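Local coordinates for eukaryotic translation initiation factor 4 gamma 5 (Trypanosoma cruzi, PDB 6OZU), which probably takes part in translation initiation as an eIF4G-type scaffold, through a helical MIF4G domain of the kind that binds partner factors and RNA, at residues L160-A172 and H212-T224. Sequence-based numbering, arbitrary orientation.
With SO4 (sulfate ion), chain D; SO4 (sulfate ion), chain E; SO4 (sulfate ion), chain G; SO4 (sulfate ion), chain H.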
ATOM      1  N   LEU A 160       7.914  -9.117  -5.358  1.00 45.83           N
ATOM      2  CA  LEU A 160       7.188  -9.949  -4.396  1.00 43.11           C
ATOM      3  C   LEU A 160       6.946 -11.355  -4.943  1.00 46.54           C
ATOM      4  O   LEU A 160       7.099 -12.324  -4.195  1.00 45.62           O
ATOM      5  CB  LEU A 160       5.870  -9.261  -4.027  1.00 42.11           C
ATOM      6  CG  LEU A 160       5.161  -9.705  -2.753  1.00 44.76           C
ATOM      7  CD1 LEU A 160       5.870  -9.159  -1.508  1.00 45.07           C
ATOM      8  CD2 LEU A 160       3.728  -9.239  -2.763  1.00 41.33           C
ATOM      9  N   LEU A 161       6.597 -11.468  -6.256  1.00 42.05           N
ATOM     10  CA  LEU A 161       6.323 -12.743  -6.912  1.00 41.14           C
ATOM     11  C   LEU A 161       7.510 -13.341  -7.654  1.00 46.26           C
ATOM     12  O   LEU A 161       7.720 -14.550  -7.575  1.00 46.19           O
ATOM     13  CB  LEU A 161       5.133 -12.615  -7.875  1.00 41.84           C
ATOM     14  CG  LEU A 161       3.756 -12.196  -7.300  1.00 45.92           C
ATOM     15  CD1 LEU A 161       2.792 -11.895  -8.441  1.00 46.35           C
ATOM     16  CD2 LEU A 161       3.162 -13.278  -6.376  1.00 45.80           C
ATOM     17  N   TYR A 162       8.248 -12.522  -8.423  1.00 45.66           N
ATOM     18  CA  TYR A 162       9.395 -12.977  -9.220  1.00 48.09           C
ATOM     19  C   TYR A 162      10.741 -12.863  -8.518  1.00 55.64           C
ATOM     20  O   TYR A 162      11.737 -13.315  -9.074  1.00 57.66           O
ATOM     21  CB  TYR A 162       9.448 -12.266 -10.582  1.00 51.03           C
ATOM     22  CG  TYR A 162       8.278 -12.561 -11.504  1.00 53.46           C
ATOM     23  CD1 TYR A 162       8.233 -13.735 -12.246  1.00 56.62           C
ATOM     24  CD2 TYR A 162       7.260 -11.629 -11.692  1.00 53.50           C
ATOM     25  CE1 TYR A 162       7.189 -13.988 -13.137  1.00 59.76           C
ATOM     26  CE2 TYR A 162       6.203 -11.878 -12.567  1.00 55.16           C
ATOM     27  CZ  TYR A 162       6.176 -13.059 -13.291  1.00 63.07           C
ATOM     28  OH  TYR A 162       5.145 -13.327 -14.144  1.00 60.63           O
ATOM     29  N   GLY A 163      10.763 -12.300  -7.308  1.00 52.46           N
ATOM     30  CA  GLY A 163      11.986 -12.118  -6.544  1.00 53.60           C
ATOM     31  C   GLY A 163      12.642 -10.778  -6.799  1.00 61.34           C
ATOM     32  O   GLY A 163      12.391 -10.137  -7.829  1.00 61.97           O
ATOM     33  N   THR A 164      13.498 -10.352  -5.863  1.00 59.48           N
ATOM     34  CA  THR A 164      14.224  -9.078  -5.959  1.00 61.67           C
ATOM     35  C   THR A 164      15.190  -9.082  -7.165  1.00 68.78           C
ATOM     36  O   THR A 164      15.334  -8.053  -7.830  1.00 68.33           O
ATOM     37  CB  THR A 164      14.871  -8.700  -4.606  1.00 66.68           C
ATOM     38  OG1 THR A 164      15.546  -9.838  -4.045  1.00 62.84           O
ATOM     39  CG2 THR A 164      13.835  -8.182  -3.598  1.00 60.36           C
ATOM     40  N   GLU A 165      15.765 -10.259  -7.496  1.00 68.10           N
ATOM     41  CA  GLU A 165      16.626 -10.446  -8.668  1.00 70.54           C
ATOM     42  C   GLU A 165      15.780 -10.833  -9.927  1.00 76.45           C
ATOM     43  O   GLU A 165      16.338 -10.968 -11.021  1.00 77.93           O
ATOM     44  CB  GLU A 165      17.742 -11.470  -8.378  1.00 72.72           C
ATOM     45  N   ARG A 166      14.427 -10.989  -9.757  1.00 71.84           N
ATOM     46  CA  ARG A 166      13.415 -11.312 -10.786  1.00 71.67           C
ATOM     47  C   ARG A 166      13.676 -12.651 -11.523  1.00 77.80           C
ATOM     48  O   ARG A 166      13.147 -12.870 -12.621  1.00 77.65           O
ATOM     49  CB  ARG A 166      13.214 -10.145 -11.783  1.00 71.68           C
ATOM     50  CG  ARG A 166      12.121  -9.148 -11.384  1.00 79.08           C
ATOM     51  CD  ARG A 166      12.656  -8.018 -10.526  1.00 90.65           C
ATOM     52  NE  ARG A 166      11.723  -6.892 -10.466  1.00 98.26           N
ATOM     53  CZ  ARG A 166      11.774  -5.928  -9.553  1.00105.16           C
ATOM     54  NH1 ARG A 166      10.890  -4.936  -9.578  1.00 92.41           N
ATOM     55  NH2 ARG A 166      12.704  -5.950  -8.602  1.00 81.14           N
ATOM     56  N   LYS A 167      14.424 -13.570 -10.880  1.00 75.05           N
ATOM     57  CA  LYS A 167      14.770 -14.853 -11.488  1.00 75.78           C
ATOM     58  C   LYS A 167      13.939 -16.054 -10.980  1.00 75.32           C
ATOM     59  O   LYS A 167      14.172 -17.173 -11.450  1.00 76.67           O
ATOM     60  CB  LYS A 167      16.284 -15.124 -11.346  1.00 80.38           C
ATOM     61  CG  LYS A 167      17.130 -14.403 -12.394  1.00 98.16           C
ATOM     62  CD  LYS A 167      18.603 -14.816 -12.339  1.00111.81           C
ATOM     63  CE  LYS A 167      18.987 -15.778 -13.442  1.00124.46           C
ATOM     64  NZ  LYS A 167      20.419 -16.174 -13.362  1.00133.53           N
ATOM     65  N   ARG A 168      12.954 -15.823 -10.071  1.00 66.12           N
ATOM     66  CA  ARG A 168      12.111 -16.889  -9.490  1.00 62.86           C
ATOM     67  C   ARG A 168      11.093 -17.491 -10.449  1.00 63.91           C
ATOM     68  O   ARG A 168      10.489 -16.775 -11.250  1.00 63.62           O
ATOM     69  CB  ARG A 168      11.376 -16.429  -8.222  1.00 58.45           C
ATOM     70  CG  ARG A 168      12.279 -16.048  -7.059  1.00 59.07           C
ATOM     71  CD  ARG A 168      11.472 -15.963  -5.783  1.00 62.34           C
ATOM     72  NE  ARG A 168      11.026 -17.290  -5.359  1.00 79.95           N
ATOM     73  CZ  ARG A 168      11.464 -17.920  -4.275  1.00 99.67           C
ATOM     74  NH1 ARG A 168      12.347 -17.339  -3.472  1.00 95.02           N
ATOM     75  NH2 ARG A 168      11.005 -19.128  -3.972  1.00 83.91           N
ATOM     76  N   ARG A 169      10.886 -18.811 -10.336  1.00 59.00           N
ATOM     77  CA  ARG A 169       9.892 -19.550 -11.121  1.00 58.74           C
ATOM     78  C   ARG A 169       8.510 -19.341 -10.479  1.00 60.60           C
ATOM     79  O   ARG A 169       7.529 -19.130 -11.186  1.00 61.25           O
ATOM     80  CB  ARG A 169      10.241 -21.046 -11.177  1.00 59.40           C
ATOM     81  CG  ARG A 169      11.414 -21.366 -12.093  1.00 73.35           C
ATOM     82  CD  ARG A 169      11.665 -22.857 -12.217  1.00 90.53           C
ATOM     83  NE  ARG A 169      12.634 -23.160 -13.275  1.00109.62           N
ATOM     84  CZ  ARG A 169      12.320 -23.410 -14.545  1.00123.64           C
ATOM     85  NH1 ARG A 169      13.273 -23.673 -15.431  1.00110.66           N
ATOM     86  NH2 ARG A 169      11.050 -23.399 -14.939  1.00106.03           N
ATOM     87  N   PHE A 170       8.467 -19.319  -9.133  1.00 54.54           N
ATOM     88  CA  PHE A 170       7.276 -19.159  -8.312  1.00 51.75           C
ATOM     89  C   PHE A 170       7.635 -18.423  -7.007  1.00 53.44           C
ATOM     90  O   PHE A 170       8.744 -18.625  -6.508  1.00 50.81           O
ATOM     91  CB  PHE A 170       6.694 -20.556  -8.006  1.00 53.22           C
ATOM     92  CG  PHE A 170       5.269 -20.564  -7.523  1.00 53.34           C
ATOM     93  CD1 PHE A 170       4.228 -20.186  -8.366  1.00 55.35           C
ATOM     94  CD2 PHE A 170       4.959 -20.971  -6.236  1.00 54.41           C
ATOM     95  CE1 PHE A 170       2.909 -20.191  -7.920  1.00 55.19           C
ATOM     96  CE2 PHE A 170       3.631 -20.991  -5.796  1.00 56.26           C
ATOM     97  CZ  PHE A 170       2.615 -20.604  -6.642  1.00 54.02           C
ATOM     98  N   PRO A 171       6.731 -17.573  -6.437  1.00 51.05           N
ATOM     99  CA  PRO A 171       7.084 -16.854  -5.197  1.00 49.85           C
ATOM    100  C   PRO A 171       7.368 -17.709  -3.971  1.00 54.23           C
ATOM    101  O   PRO A 171       6.884 -18.835  -3.844  1.00 55.08           O
ATOM    102  CB  PRO A 171       5.881 -15.935  -4.947  1.00 50.73           C
ATOM    103  CG  PRO A 171       4.788 -16.514  -5.728  1.00 55.47           C
ATOM    104  CD  PRO A 171       5.381 -17.192  -6.906  1.00 52.40           C
ATOM    105  N   ALA A 172       8.145 -17.131  -3.042  1.00 50.27           N
ATOM    106  CA  ALA A 172       8.517 -17.737  -1.775  1.00 48.19           C
ATOM    107  C   ALA A 172       7.267 -17.799  -0.911  1.00 51.06           C
ATOM    108  O   ALA A 172       6.296 -17.084  -1.190  1.00 51.10           O
ATOM    109  CB  ALA A 172       9.587 -16.896  -1.106  1.00 48.30           C
ATOM    110  N   HIS A 212       6.778 -13.415 -18.786  1.00 72.68           N
ATOM    111  CA  HIS A 212       7.200 -14.794 -19.028  1.00 74.75           C
ATOM    112  C   HIS A 212       7.038 -15.709 -17.799  1.00 77.87           C
ATOM    113  O   HIS A 212       8.013 -16.334 -17.364  1.00 78.82           O
ATOM    114  CB  HIS A 212       8.616 -14.832 -19.619  1.00 78.48           C
ATOM    115  CG  HIS A 212       8.730 -13.978 -20.846  1.00 84.46           C
ATOM    116  ND1 HIS A 212       8.284 -14.426 -22.088  1.00 88.43           N
ATOM    117  CD2 HIS A 212       9.142 -12.695 -20.968  1.00 86.74           C
ATOM    118  CE1 HIS A 212       8.484 -13.419 -22.926  1.00 89.42           C
ATOM    119  NE2 HIS A 212       9.000 -12.357 -22.297  1.00 88.85           N
ATOM    120  N   PRO A 213       5.792 -15.843 -17.257  1.00 71.77           N
ATOM    121  CA  PRO A 213       5.583 -16.742 -16.121  1.00 68.81           C
ATOM    122  C   PRO A 213       5.699 -18.209 -16.526  1.00 71.49           C
ATOM    123  O   PRO A 213       5.400 -18.575 -17.672  1.00 71.95           O
ATOM    124  CB  PRO A 213       4.147 -16.418 -15.690  1.00 69.06           C
ATOM    125  CG  PRO A 213       3.482 -15.946 -16.890  1.00 74.98           C
ATOM    126  CD  PRO A 213       4.519 -15.202 -17.655  1.00 72.53           C
ATOM    127  N   GLN A 214       6.111 -19.049 -15.568  1.00 66.82           N
ATOM    128  CA  GLN A 214       6.205 -20.491 -15.764  1.00 67.12           C
ATOM    129  C   GLN A 214       4.830 -21.147 -15.474  1.00 66.47           C
ATOM    130  O   GLN A 214       3.832 -20.430 -15.376  1.00 63.94           O
ATOM    131  CB  GLN A 214       7.370 -21.091 -14.952  1.00 68.65           C
ATOM    132  CG  GLN A 214       8.761 -20.631 -15.403  1.00 85.46           C
ATOM    133  CD  GLN A 214       9.012 -20.886 -16.870  1.00107.58           C
ATOM    134  OE1 GLN A 214       8.998 -19.959 -17.693  1.00103.24           O
ATOM    135  NE2 GLN A 214       9.221 -22.151 -17.234  1.00103.23           N
ATOM    136  N   ARG A 215       4.764 -22.493 -15.391  1.00 62.40           N
ATOM    137  CA  ARG A 215       3.516 -23.242 -15.199  1.00 60.94           C
ATOM    138  C   ARG A 215       2.750 -22.827 -13.930  1.00 61.42           C
ATOM    139  O   ARG A 215       1.569 -22.475 -14.037  1.00 61.74           O
ATOM    140  CB  ARG A 215       3.749 -24.784 -15.228  1.00 61.12           C
ATOM    141  CG  ARG A 215       4.478 -25.392 -16.436  1.00 71.75           C
ATOM    142  CD  ARG A 215       4.789 -26.851 -16.200  1.00 85.78           C
ATOM    143  NE  ARG A 215       6.127 -27.085 -15.636  1.00100.22           N
ATOM    144  CZ  ARG A 215       6.691 -28.280 -15.487  1.00113.78           C
ATOM    145  NH1 ARG A 215       6.057 -29.375 -15.885  1.00101.04           N
ATOM    146  NH2 ARG A 215       7.897 -28.387 -14.947  1.00 98.32           N
ATOM    147  N   ARG A 216       3.414 -22.839 -12.742  1.00 54.30           N
ATOM    148  CA  ARG A 216       2.751 -22.494 -11.481  1.00 51.93           C
ATOM    149  C   ARG A 216       2.404 -21.016 -11.435  1.00 57.14           C
ATOM    150  O   ARG A 216       1.339 -20.664 -10.918  1.00 57.32           O
ATOM    151  CB  ARG A 216       3.591 -22.870 -10.254  1.00 50.68           C
ATOM    152  CG  ARG A 216       3.699 -24.343  -9.895  1.00 56.17           C
ATOM    153  CD  ARG A 216       4.859 -24.553  -8.929  1.00 64.49           C
ATOM    154  NE  ARG A 216       6.118 -24.115  -9.537  1.00 69.19           N
ATOM    155  CZ  ARG A 216       7.278 -23.959  -8.913  1.00 76.07           C
ATOM    156  NH1 ARG A 216       7.373 -24.168  -7.604  1.00 58.58           N
ATOM    157  NH2 ARG A 216       8.353 -23.590  -9.591  1.00 68.61           N
ATOM    158  N   MET A 217       3.284 -20.160 -12.009  1.00 53.97           N
ATOM    159  CA  MET A 217       3.125 -18.707 -12.056  1.00 52.91           C
ATOM    160  C   MET A 217       1.954 -18.279 -12.952  1.00 59.11           C
ATOM    161  O   MET A 217       1.227 -17.333 -12.622  1.00 58.27           O
ATOM    162  CB  MET A 217       4.435 -18.016 -12.463  1.00 55.21           C
ATOM    163  CG  MET A 217       4.457 -16.530 -12.137  1.00 57.79           C
ATOM    164  SD  MET A 217       4.355 -16.175 -10.359  1.00 60.22           S
ATOM    165  CE  MET A 217       5.959 -15.581 -10.094  1.00 57.20           C
ATOM    166  N   GLN A 218       1.775 -18.970 -14.081  1.00 57.43           N
ATOM    167  CA  GLN A 218       0.679 -18.694 -14.980  1.00 57.77           C
ATOM    168  C   GLN A 218      -0.619 -19.175 -14.383  1.00 60.21           C
ATOM    169  O   GLN A 218      -1.620 -18.476 -14.508  1.00 60.19           O
ATOM    170  CB  GLN A 218       0.923 -19.327 -16.332  1.00 62.08           C
ATOM    171  CG  GLN A 218       0.758 -18.307 -17.430  1.00 88.40           C
ATOM    172  CD  GLN A 218       0.578 -18.946 -18.764  1.00106.68           C
ATOM    173  OE1 GLN A 218      -0.451 -19.545 -19.032  1.00101.92           O
ATOM    174  NE2 GLN A 218       1.574 -18.819 -19.624  1.00101.59           N
ATOM    175  N   PHE A 219      -0.608 -20.344 -13.698  1.00 55.81           N
ATOM    176  CA  PHE A 219      -1.799 -20.867 -13.028  1.00 55.06           C
ATOM    177  C   PHE A 219      -2.222 -19.914 -11.901  1.00 56.80           C
ATOM    178  O   PHE A 219      -3.407 -19.615 -11.777  1.00 56.68           O
ATOM    179  CB  PHE A 219      -1.602 -22.317 -12.525  1.00 57.30           C
ATOM    180  CG  PHE A 219      -2.884 -22.974 -12.061  1.00 59.26           C
ATOM    181  CD1 PHE A 219      -3.787 -23.509 -12.978  1.00 63.11           C
ATOM    182  CD2 PHE A 219      -3.212 -23.022 -10.707  1.00 60.80           C
ATOM    183  CE1 PHE A 219      -4.999 -24.074 -12.547  1.00 64.37           C
ATOM    184  CE2 PHE A 219      -4.421 -23.601 -10.280  1.00 63.41           C
ATOM    185  CZ  PHE A 219      -5.303 -24.123 -11.204  1.00 62.25           C
ATOM    186  N   LEU A 220      -1.247 -19.392 -11.136  1.00 51.25           N
ATOM    187  CA  LEU A 220      -1.491 -18.449 -10.050  1.00 49.25           C
ATOM    188  C   LEU A 220      -2.182 -17.182 -10.542  1.00 53.47           C
ATOM    189  O   LEU A 220      -3.240 -16.835 -10.017  1.00 53.45           O
ATOM    190  CB  LEU A 220      -0.194 -18.099  -9.315  1.00 48.21           C
ATOM    191  CG  LEU A 220      -0.346 -17.140  -8.128  1.00 51.51           C
ATOM    192  CD1 LEU A 220      -0.117 -17.839  -6.853  1.00 51.64           C
ATOM    193  CD2 LEU A 220       0.582 -15.996  -8.240  1.00 50.86           C
ATOM    194  N   LEU A 221      -1.598 -16.503 -11.547  1.00 49.75           N
ATOM    195  CA  LEU A 221      -2.133 -15.254 -12.101  1.00 47.82           C
ATOM    196  C   LEU A 221      -3.465 -15.421 -12.829  1.00 53.72           C
ATOM    197  O   LEU A 221      -4.352 -14.579 -12.654  1.00 53.58           O
ATOM    198  CB  LEU A 221      -1.097 -14.580 -12.977  1.00 47.65           C
ATOM    199  CG  LEU A 221       0.194 -14.144 -12.276  1.00 51.31           C
ATOM    200  CD1 LEU A 221       1.308 -13.913 -13.277  1.00 52.99           C
ATOM    201  CD2 LEU A 221      -0.045 -12.933 -11.342  1.00 48.94           C
ATOM    202  N   LEU A 222      -3.633 -16.531 -13.587  1.00 51.52           N
ATOM    203  CA  LEU A 222      -4.877 -16.818 -14.296  1.00 53.04           C
ATOM    204  C   LEU A 222      -6.011 -17.199 -13.378  1.00 57.42           C
ATOM    205  O   LEU A 222      -7.133 -16.774 -13.626  1.00 58.69           O
ATOM    206  CB  LEU A 222      -4.696 -17.875 -15.403  1.00 55.46           C
ATOM    207  CG  LEU A 222      -3.888 -17.417 -16.623  1.00 62.76           C
ATOM    208  CD1 LEU A 222      -3.621 -18.556 -17.538  1.00 64.77           C
ATOM    209  CD2 LEU A 222      -4.615 -16.337 -17.387  1.00 67.20           C
ATOM    210  N   ASN A 223      -5.745 -18.024 -12.333  1.00 52.80           N
ATOM    211  CA  ASN A 223      -6.775 -18.423 -11.371  1.00 51.50           C
ATOM    212  C   ASN A 223      -7.224 -17.235 -10.516  1.00 51.77           C
ATOM    213  O   ASN A 223      -8.417 -17.134 -10.214  1.00 51.51           O
ATOM    214  CB  ASN A 223      -6.339 -19.598 -10.495  1.00 50.02           C
ATOM    215  CG  ASN A 223      -7.483 -20.442 -10.001  1.00 65.30           C
ATOM    216  OD1 ASN A 223      -7.460 -20.997  -8.908  1.00 60.77           O
ATOM    217  ND2 ASN A 223      -8.529 -20.527 -10.783  1.00 58.03           N
ATOM    218  N   THR A 224      -6.277 -16.328 -10.173  1.00 44.87           N
ATOM    219  CA  THR A 224      -6.525 -15.119  -9.383  1.00 44.32           C
ATOM    220  C   THR A 224      -7.444 -14.149 -10.157  1.00 48.93           C
ATOM    221  O   THR A 224      -8.487 -13.739  -9.629  1.00 48.03           O
ATOM    222  CB  THR A 224      -5.200 -14.507  -8.890  1.00 55.27           C
ATOM    223  OG1 THR A 224      -4.547 -15.450  -8.041  1.00 52.82           O
ATOM    224  CG2 THR A 224      -5.404 -13.249  -8.123  1.00 51.96           C
TER
HETATM  225  S   SO4 D 402       7.503 -24.560 -13.161  1.00 80.85           S
HETATM  226  O1  SO4 D 402       8.787 -24.286 -12.505  1.00 83.15           O
HETATM  227  O2  SO4 D 402       7.595 -24.337 -14.612  1.00 80.70           O
HETATM  228  O3  SO4 D 402       6.490 -23.686 -12.557  1.00 78.02           O
HETATM  229  O4  SO4 D 402       7.161 -25.959 -12.930  1.00 81.36           O
HETATM  230  S   SO4 E 403      11.454 -21.887  -7.408  1.00132.17           S
HETATM  231  O1  SO4 E 403      12.733 -21.880  -6.697  1.00132.52           O
HETATM  232  O2  SO4 E 403      11.187 -20.515  -7.848  1.00131.01           O
HETATM  233  O3  SO4 E 403      11.517 -22.804  -8.553  1.00133.49           O
HETATM  234  O4  SO4 E 403      10.384 -22.356  -6.519  1.00131.15           O
HETATM  235  S   SO4 G 405      13.661 -13.469  -3.286  1.00136.90           S
HETATM  236  O1  SO4 G 405      14.267 -13.661  -4.612  1.00137.31           O
HETATM  237  O2  SO4 G 405      14.210 -12.264  -2.658  1.00138.10           O
HETATM  238  O3  SO4 G 405      12.205 -13.325  -3.399  1.00135.91           O
HETATM  239  O4  SO4 G 405      13.969 -14.631  -2.450  1.00137.15           O
HETATM  240  S   SO4 H 406      13.467 -19.847  -0.851  1.00167.75           S
HETATM  241  O1  SO4 H 406      12.654 -19.483   0.313  1.00166.51           O
HETATM  242  O2  SO4 H 406      14.183 -18.663  -1.340  1.00167.93           O
HETATM  243  O3  SO4 H 406      12.591 -20.374  -1.902  1.00167.76           O
HETATM  244  O4  SO4 H 406      14.433 -20.878  -0.470  1.00168.79           O
HETATM  245  O   HOH W   1      10.194 -16.320 -14.701  1.00 58.65           O
HETATM  246  O   HOH W   2       5.936 -21.055 -12.124  1.00 53.17           O
HETATM  247  O   HOH W   3       7.621 -17.670 -13.686  1.00 58.16           O
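Met217 plugs the apolar centre of this contact, its methyl CE lying over one face of the Tyr162 ring in a CH-pi contact, 3.8 Å from the centroid and 21° off the normal. SD stands farther above the same ring, a Met-aromatic contact, and CE also abuts Leu161 CB and Pro171 CD. CG anti to the backbone N (chi1 -163°) and bends at chi2 and chi3 bring CE there. Tyr162 reaches on to Pro213 CB with OH, which is hydrogen-bonded to Leu208 O. Leu161 meets Leu220 CD2 with CD2 and Leu221 CD2 with CD1. The Phe170 ring has Pro171 CD over one face and Arg216 CD over the opposite one; Phe170 CB lies over the centre of the Arg216 guanidinium, whose plane is 20° from the ring. In this all-helical MIF4G fold, the contact joins the end of helix 150-162 and the loop leading to helix 173-186 to the start of the last helix, 215-235, and the residues just before it. Water bridges the backbones: Arg169 O accepts from two waters, one taking the N-H of Met217, the other that of Gln214. A sulfate, probably from the crystallisation liquor, sits at this helix N-terminus, where Arg216 N gives its O3 a nearly straight bond (3.2 Å) and Arg216 NE a second. Arg216 NH2 bonds O1, Arg169 NH2 adding a weak bond there, and Arg215 NE binds O2. A second sulfate takes the N-H groups of Arg169 and Phe170 on one oxygen, O2.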